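Local atomic coordinates of RabGDI protein (Plasmodium falciparum 3D7, PDB entry 3P1W), a protein that probably binds prenylated Rab GTPases in their GDP-bound form, slowing release of the nucleotide. Residues S172-N177 with R232-M237; S311-M314 with K319-K322. All blocks are in the same frame, centred on the assembly; numbering follows the deposited sequence.

Contact 1. Residues S172-N177 with R232-M237; sequences SEWDAN and RIKLYM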
ATOM      1  N   SER A 172     -10.774 -16.283 -16.403  1.00 47.79           N
ATOM      2  CA  SER A 172     -11.736 -16.760 -15.419  1.00 50.08           C
ATOM      3  C   SER A 172     -11.735 -18.299 -15.302  1.00 52.94           C
ATOM      4  O   SER A 172     -11.972 -18.838 -14.220  1.00 53.79           O
ATOM      5  CB  SER A 172     -13.131 -16.265 -15.792  1.00 50.93           C
ATOM      6  OG  SER A 172     -14.057 -16.521 -14.760  1.00 53.86           O
ATOM      7  N   GLU A 173     -11.438 -18.992 -16.400  1.00 54.80           N
ATOM      8  CA  GLU A 173     -11.395 -20.469 -16.408  1.00 57.49           C
ATOM      9  C   GLU A 173      -9.986 -21.059 -16.412  1.00 57.45           C
ATOM     10  O   GLU A 173      -9.816 -22.275 -16.341  1.00 58.94           O
ATOM     11  CB  GLU A 173     -12.161 -20.983 -17.606  1.00 59.46           C
ATOM     12  CG  GLU A 173     -13.637 -20.705 -17.498  1.00 61.62           C
ATOM     13  CD  GLU A 173     -14.422 -21.462 -18.522  1.00 66.73           C
ATOM     14  OE1 GLU A 173     -14.388 -22.717 -18.494  1.00 71.04           O
ATOM     15  OE2 GLU A 173     -15.071 -20.805 -19.359  1.00 69.83           O
ATOM     16  N   TRP A 174      -8.986 -20.188 -16.479  1.00 55.56           N
ATOM     17  CA  TRP A 174      -7.590 -20.592 -16.525  1.00 55.48           C
ATOM     18  C   TRP A 174      -7.099 -21.120 -15.170  1.00 56.17           C
ATOM     19  O   TRP A 174      -7.475 -20.605 -14.108  1.00 55.26           O
ATOM     20  CB  TRP A 174      -6.748 -19.394 -16.965  1.00 53.49           C
ATOM     21  CG  TRP A 174      -5.298 -19.641 -17.053  1.00 51.11           C
ATOM     22  CD1 TRP A 174      -4.598 -20.064 -18.143  1.00 50.81           C
ATOM     23  CD2 TRP A 174      -4.342 -19.430 -16.016  1.00 48.34           C
ATOM     24  NE1 TRP A 174      -3.259 -20.142 -17.845  1.00 49.89           N
ATOM     25  CE2 TRP A 174      -3.075 -19.763 -16.541  1.00 48.45           C
ATOM     26  CE3 TRP A 174      -4.436 -18.995 -14.690  1.00 46.20           C
ATOM     27  CZ2 TRP A 174      -1.902 -19.683 -15.778  1.00 47.21           C
ATOM     28  CZ3 TRP A 174      -3.274 -18.912 -13.930  1.00 45.16           C
ATOM     29  CH2 TRP A 174      -2.021 -19.255 -14.482  1.00 45.98           C
ATOM     30  N   ASP A 175      -6.249 -22.147 -15.229  1.00 58.16           N
ATOM     31  CA  ASP A 175      -5.664 -22.770 -14.041  1.00 59.02           C
ATOM     32  C   ASP A 175      -4.204 -23.097 -14.316  1.00 59.46           C
ATOM     33  O   ASP A 175      -3.888 -23.812 -15.278  1.00 61.41           O
ATOM     34  CB  ASP A 175      -6.425 -24.048 -13.677  1.00 61.30           C
ATOM     35  CG  ASP A 175      -5.977 -24.652 -12.343  1.00 62.38           C
ATOM     36  OD1 ASP A 175      -4.758 -24.735 -12.069  1.00 60.89           O
ATOM     37  OD2 ASP A 175      -6.864 -25.069 -11.571  1.00 65.85           O
ATOM     38  N   ALA A 176      -3.326 -22.610 -13.444  1.00 58.62           N
ATOM     39  CA  ALA A 176      -1.888 -22.789 -13.602  1.00 59.16           C
ATOM     40  C   ALA A 176      -1.478 -24.268 -13.685  1.00 62.12           C
ATOM     41  O   ALA A 176      -0.430 -24.584 -14.255  1.00 62.93           O
ATOM     42  CB  ALA A 176      -1.150 -22.104 -12.457  1.00 57.63           C
ATOM     43  N   ASN A 177      -2.310 -25.158 -13.136  1.00 64.07           N
ATOM     44  CA  ASN A 177      -1.982 -26.588 -13.020  1.00 66.60           C
ATOM     45  C   ASN A 177      -2.860 -27.518 -13.856  1.00 68.83           C
ATOM     46  O   ASN A 177      -2.692 -28.742 -13.802  1.00 71.24           O
ATOM     47  CB  ASN A 177      -2.044 -27.006 -11.547  1.00 66.88           C
ATOM     48  CG  ASN A 177      -1.036 -26.271 -10.692  1.00 65.76           C
ATOM     49  OD1 ASN A 177      -1.385 -25.673  -9.672  1.00 66.40           O
ATOM     50  ND2 ASN A 177       0.223 -26.293 -11.111  1.00 66.30           N
ATOM     51  N   ARG A 232      -2.323 -13.182 -11.178  1.00 33.64           N
ATOM     52  CA  ARG A 232      -2.624 -11.890 -10.578  1.00 31.97           C
ATOM     53  C   ARG A 232      -3.928 -11.311 -11.110  1.00 31.33           C
ATOM     54  O   ARG A 232      -4.749 -10.798 -10.346  1.00 30.68           O
ATOM     55  CB  ARG A 232      -1.473 -10.924 -10.830  1.00 30.62           C
ATOM     56  CG  ARG A 232      -0.226 -11.267 -10.012  1.00 31.01           C
ATOM     57  CD  ARG A 232       0.956 -10.483 -10.477  1.00 30.68           C
ATOM     58  NE  ARG A 232       0.871  -9.084 -10.078  1.00 28.10           N
ATOM     59  CZ  ARG A 232       1.271  -8.601  -8.898  1.00 27.35           C
ATOM     60  NH1 ARG A 232       1.798  -9.391  -7.965  1.00 27.94           N
ATOM     61  NH2 ARG A 232       1.146  -7.311  -8.653  1.00 23.92           N
ATOM     62  N   ILE A 233      -4.122 -11.402 -12.418  1.00 32.20           N
ATOM     63  CA  ILE A 233      -5.378 -10.955 -13.038  1.00 32.23           C
ATOM     64  C   ILE A 233      -6.532 -11.795 -12.510  1.00 33.72           C
ATOM     65  O   ILE A 233      -7.544 -11.256 -12.078  1.00 33.02           O
ATOM     66  CB  ILE A 233      -5.309 -10.965 -14.587  1.00 32.49           C
ATOM     67  CG1 ILE A 233      -4.251  -9.969 -15.053  1.00 31.84           C
ATOM     68  CG2 ILE A 233      -6.671 -10.577 -15.201  1.00 31.77           C
ATOM     69  CD1 ILE A 233      -4.066  -9.881 -16.561  1.00 32.40           C
ATOM     70  N   LYS A 234      -6.360 -13.117 -12.476  1.00 36.19           N
ATOM     71  CA  LYS A 234      -7.391 -13.982 -11.892  1.00 38.14           C
ATOM     72  C   LYS A 234      -7.688 -13.627 -10.437  1.00 37.01           C
ATOM     73  O   LYS A 234      -8.844 -13.587 -10.028  1.00 37.46           O
ATOM     74  CB  LYS A 234      -7.012 -15.466 -11.995  1.00 40.10           C
ATOM     75  CG  LYS A 234      -8.228 -16.368 -11.857  1.00 45.28           C
ATOM     76  CD  LYS A 234      -7.918 -17.825 -12.185  1.00 51.07           C
ATOM     77  CE  LYS A 234      -6.998 -18.445 -11.159  1.00 53.76           C
ATOM     78  NZ  LYS A 234      -7.475 -18.218  -9.760  1.00 56.41           N
ATOM     79  N   LEU A 235      -6.644 -13.352  -9.666  1.00 37.00           N
ATOM     80  CA  LEU A 235      -6.808 -12.970  -8.257  1.00 36.63           C
ATOM     81  C   LEU A 235      -7.615 -11.694  -8.083  1.00 35.44           C
ATOM     82  O   LEU A 235      -8.462 -11.620  -7.192  1.00 36.04           O
ATOM     83  CB  LEU A 235      -5.452 -12.846  -7.557  1.00 36.22           C
ATOM     84  CG  LEU A 235      -5.493 -12.638  -6.033  1.00 37.87           C
ATOM     85  CD1 LEU A 235      -5.908 -13.912  -5.290  1.00 40.32           C
ATOM     86  CD2 LEU A 235      -4.138 -12.145  -5.541  1.00 38.19           C
ATOM     87  N   TYR A 236      -7.350 -10.687  -8.919  1.00 34.17           N
ATOM     88  CA  TYR A 236      -8.135  -9.462  -8.904  1.00 32.98           C
ATOM     89  C   TYR A 236      -9.611  -9.818  -9.136  1.00 34.79           C
ATOM     90  O   TYR A 236     -10.512  -9.429  -8.373  1.00 33.95           O
ATOM     91  CB  TYR A 236      -7.653  -8.526 -10.010  1.00 31.44           C
ATOM     92  CG  TYR A 236      -8.244  -7.151  -9.975  1.00 29.35           C
ATOM     93  CD1 TYR A 236      -7.559  -6.092  -9.360  1.00 25.85           C
ATOM     94  CD2 TYR A 236      -9.470  -6.881 -10.560  1.00 27.59           C
ATOM     95  CE1 TYR A 236      -8.104  -4.825  -9.317  1.00 25.15           C
ATOM     96  CE2 TYR A 236     -10.004  -5.611 -10.537  1.00 26.27           C
ATOM     97  CZ  TYR A 236      -9.319  -4.572  -9.926  1.00 25.73           C
ATOM     98  OH  TYR A 236      -9.871  -3.303  -9.895  1.00 26.50           O
ATOM     99  N   MET A 237      -9.839 -10.572 -10.205  1.00 36.73           N
ATOM    100  CA  MET A 237     -11.189 -10.989 -10.587  1.00 38.87           C
ATOM    101  C   MET A 237     -11.925 -11.764  -9.481  1.00 40.65           C
ATOM    102  O   MET A 237     -13.097 -11.500  -9.227  1.00 41.23           O
ATOM    103  CB  MET A 237     -11.132 -11.826 -11.865  1.00 40.22           C
ATOM    104  CG  MET A 237     -10.688 -11.041 -13.086  1.00 40.69           C
ATOM    105  SD  MET A 237     -10.543 -12.103 -14.541  1.00 46.73           S
ATOM    106  CE  MET A 237     -12.268 -12.385 -14.906  1.00 44.31           C
TER
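Lys234 reaches from helix 226-243 to the backbone of Trp174 in the segment 172-177. Its CB points at that segment, and with CG anti to the backbone N (chi1 -160°) the aliphatic chain extends toward it. The carbonyl of Trp174 rests against the far methylenes: Lys234 CD lies 3.4 Å from Trp174 O, and Lys234 CE lies 3.7 Å from that same oxygen. Bends at chi3 and chi4 then carry the amine away; its partner is Gln238 OE1, one turn further along its own helix, through a weak hydrogen bond. Lys234 CE also sits at the edge of the Trp174 indole, close to the ring plane and 4.4 Å from Trp174 CE3. The indole itself is buried. It packs on Tyr227, Leu230 and Glu231 of helix 226-243 and meets the rings of Tyr170 and Trp182, while Ala176 N lies 3.6 Å above one face, off-centre, near the ring's outer edge.

One turn beyond Lys234, Met237 makes the other touch. A bend at chi3 (73°) brings its terminal methyl CE to 4.1 Å from CB of the exposed Ser172, and its side chain also reaches Tyr168. Beyond Trp174, an Asx turn shapes the chain: Asn177 N donates to Asp175 OD1, meeting the anti side of the carboxylate.

The join is thus made by van der Waals contact, the Lys234 methylenes against the Trp174 carbonyl and ring edge, the Met237 methyl against Ser172 CB. Since the Lys234 CE methylene is bonded to the ammonium, its mildly polarised hydrogens would probably suit the Trp174 carbonyl, a weak electrostatic attraction that is not a hydrogen bond of the ammonium, as Lys234 NZ stays 5.0 Å from Trp174 O.

Contact 2. Residues S311-M314 with K319-K322; sequences SYVM and KIKK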
ATOM      1  N   SER A 311      14.705   5.025  10.213  1.00 18.90           N
ATOM      2  CA  SER A 311      15.023   6.112  11.128  1.00 19.98           C
ATOM      3  C   SER A 311      15.872   5.671  12.306  1.00 20.86           C
ATOM      4  O   SER A 311      16.489   6.529  12.953  1.00 23.49           O
ATOM      5  CB  SER A 311      13.769   6.823  11.655  1.00 20.87           C
ATOM      6  OG  SER A 311      13.043   6.057  12.566  1.00 21.50           O
ATOM      7  N   TYR A 312      15.888   4.376  12.598  1.00 20.13           N
ATOM      8  CA  TYR A 312      16.656   3.842  13.733  1.00 21.18           C
ATOM      9  C   TYR A 312      18.091   3.448  13.396  1.00 22.54           C
ATOM     10  O   TYR A 312      18.883   3.107  14.315  1.00 24.11           O
ATOM     11  CB  TYR A 312      15.901   2.680  14.393  1.00 21.17           C
ATOM     12  CG  TYR A 312      14.711   3.157  15.150  1.00 21.77           C
ATOM     13  CD1 TYR A 312      14.816   3.603  16.464  1.00 24.76           C
ATOM     14  CD2 TYR A 312      13.442   3.177  14.538  1.00 22.38           C
ATOM     15  CE1 TYR A 312      13.703   4.056  17.165  1.00 24.73           C
ATOM     16  CE2 TYR A 312      12.338   3.632  15.225  1.00 23.02           C
ATOM     17  CZ  TYR A 312      12.464   4.079  16.526  1.00 26.65           C
ATOM     18  OH  TYR A 312      11.329   4.541  17.176  1.00 28.93           O
ATOM     19  N   VAL A 313      18.470   3.562  12.128  1.00 22.31           N
ATOM     20  CA  VAL A 313      19.800   3.159  11.685  1.00 23.04           C
ATOM     21  C   VAL A 313      20.513   4.250  10.919  1.00 24.52           C
ATOM     22  O   VAL A 313      21.446   3.979  10.149  1.00 24.28           O
ATOM     23  CB  VAL A 313      19.752   1.849  10.839  1.00 23.15           C
ATOM     24  CG1 VAL A 313      19.286   0.649  11.688  1.00 23.35           C
ATOM     25  CG2 VAL A 313      18.838   2.006   9.570  1.00 20.92           C
ATOM     26  N   MET A 314      20.132   5.499  11.174  1.00 25.53           N
ATOM     27  CA  MET A 314      20.714   6.608  10.422  1.00 27.31           C
ATOM     28  C   MET A 314      22.168   6.875  10.817  1.00 28.85           C
ATOM     29  O   MET A 314      22.883   7.536  10.062  1.00 31.12           O
ATOM     30  CB  MET A 314      19.892   7.880  10.621  1.00 27.48           C
ATOM     31  CG  MET A 314      18.513   7.821  10.051  1.00 28.69           C
ATOM     32  SD  MET A 314      18.517   7.761   8.257  1.00 32.72           S
ATOM     33  CE  MET A 314      18.800   9.495   7.936  1.00 35.69           C
ATOM     34  N   LYS A 319      23.678   0.292   6.052  1.00 27.95           N
ATOM     35  CA  LYS A 319      22.408  -0.335   6.432  1.00 26.56           C
ATOM     36  C   LYS A 319      21.310  -0.013   5.435  1.00 25.01           C
ATOM     37  O   LYS A 319      20.520  -0.887   5.095  1.00 24.28           O
ATOM     38  CB  LYS A 319      21.936   0.131   7.801  1.00 26.26           C
ATOM     39  CG  LYS A 319      22.774  -0.353   8.990  1.00 25.23           C
ATOM     40  CD  LYS A 319      23.000  -1.862   8.987  1.00 25.64           C
ATOM     41  CE  LYS A 319      21.734  -2.672   9.164  1.00 24.38           C
ATOM     42  NZ  LYS A 319      21.979  -4.135   9.121  1.00 25.11           N
ATOM     43  N   ILE A 320      21.268   1.231   4.987  1.00 24.21           N
ATOM     44  CA  ILE A 320      20.232   1.668   4.051  1.00 23.91           C
ATOM     45  C   ILE A 320      20.826   2.474   2.913  1.00 24.34           C
ATOM     46  O   ILE A 320      21.904   3.071   3.037  1.00 23.72           O
ATOM     47  CB  ILE A 320      19.133   2.508   4.741  1.00 22.38           C
ATOM     48  CG1 ILE A 320      19.744   3.693   5.492  1.00 24.87           C
ATOM     49  CG2 ILE A 320      18.308   1.620   5.685  1.00 22.55           C
ATOM     50  CD1 ILE A 320      18.743   4.481   6.303  1.00 24.58           C
ATOM     51  N   LYS A 321      20.090   2.487   1.809  1.00 23.76           N
ATOM     52  CA  LYS A 321      20.465   3.224   0.621  1.00 25.27           C
ATOM     53  C   LYS A 321      19.242   4.031   0.214  1.00 23.22           C
ATOM     54  O   LYS A 321      18.165   3.478   0.143  1.00 22.23           O
ATOM     55  CB  LYS A 321      20.808   2.213  -0.449  1.00 26.83           C
ATOM     56  CG  LYS A 321      21.002   2.697  -1.878  1.00 33.18           C
ATOM     57  CD  LYS A 321      21.539   1.532  -2.739  1.00 37.91           C
ATOM     58  CE  LYS A 321      20.501   0.383  -2.927  1.00 40.53           C
ATOM     59  NZ  LYS A 321      21.134  -0.896  -3.439  1.00 44.53           N
ATOM     60  N   LYS A 322      19.417   5.326  -0.027  1.00 23.74           N
ATOM     61  CA  LYS A 322      18.352   6.167  -0.537  1.00 23.15           C
ATOM     62  C   LYS A 322      18.178   5.916  -2.040  1.00 23.92           C
ATOM     63  O   LYS A 322      19.152   5.966  -2.823  1.00 23.90           O
ATOM     64  CB  LYS A 322      18.638   7.638  -0.217  1.00 23.76           C
ATOM     65  CG  LYS A 322      17.588   8.630  -0.733  1.00 25.64           C
ATOM     66  CD  LYS A 322      17.935  10.083  -0.370  1.00 30.40           C
ATOM     67  CE  LYS A 322      17.211  11.111  -1.283  1.00 34.30           C
ATOM     68  NZ  LYS A 322      17.082  12.521  -0.661  1.00 34.36           N
TER
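Val313 and Ile320 meet through their CG2 methyls, 3.9 Å apart, at the base of the turn that leads into strand 320-333. Val313 is buried and points its CB at the opposing segment. Its chi1 of -65° sets CG2 between the backbone N and the carbonyl carbon, and this one methyl touches two successive residues, Lys319, just before the strand, and Ile320: besides the Ile320 branch it lies 4.0 Å from Lys319 CB. The two beta-branched side chains lie aslant to each other, whereas Val313 and Lys319 meet at about a right angle.

Ile320 uses both its branches. While CG2 faces Val313, the longer arm extends through a nearly straight chi2 (-174°) toward Met314, placing Ile320 CD1 3.8 Å from Met314 SD; the same CD1 comes within 4.1 Å of Val313 CG2. Met314 starts out pointing away from the strand, but bends at chi2 and chi3 fold its thioether back across the end of Ile320, at roughly a right angle.

Lys319 contributes the root of its side chain. Its CB approaches the valine, with CG next to Val313 CB at 4.2 Å, and then further bends lead the amine elsewhere, to a salt bridge with Asp425 and a hydrogen bond to Ile427 O. Strand 427-429 continues the apolar surface, Val429 touching Val313, Lys319 and Ile320, and Tyr416 from strand 405-418 borders Met314 and Ile320.

The contact itself is apolar, made by methyls, a thioether and the lysine methylenes. It probably gains from dispersion and, at buried Val313 and Lys319, from withdrawal from water; the Met314 end is more open. The charge of Lys319 is met by Asp425, which probably offsets the cost of keeping it near apolar neighbours.

How the contacts relate
From the N terminus, after many strands and helices, the chain reaches helix 158-173, and contact 1 closes a 54-residue loop, with 24 helical residues and no strand, when helix 226-243 returns beside it. Contact 2 follows in series, neither nesting with nor crossing contact 1: it closes a loop of four residues within the connection from strand 305-308, which pairs in parallel with 20-26, to strand 320-333 of the nine-stranded mixed sheet. Contact 1 therefore joins two helices of the helical region, whereas contact 2 lies at the passage between the two large sheets. Their centres are about 39 Å apart, on opposite sides of the chain's centre, and their nearest atoms about 22 Å.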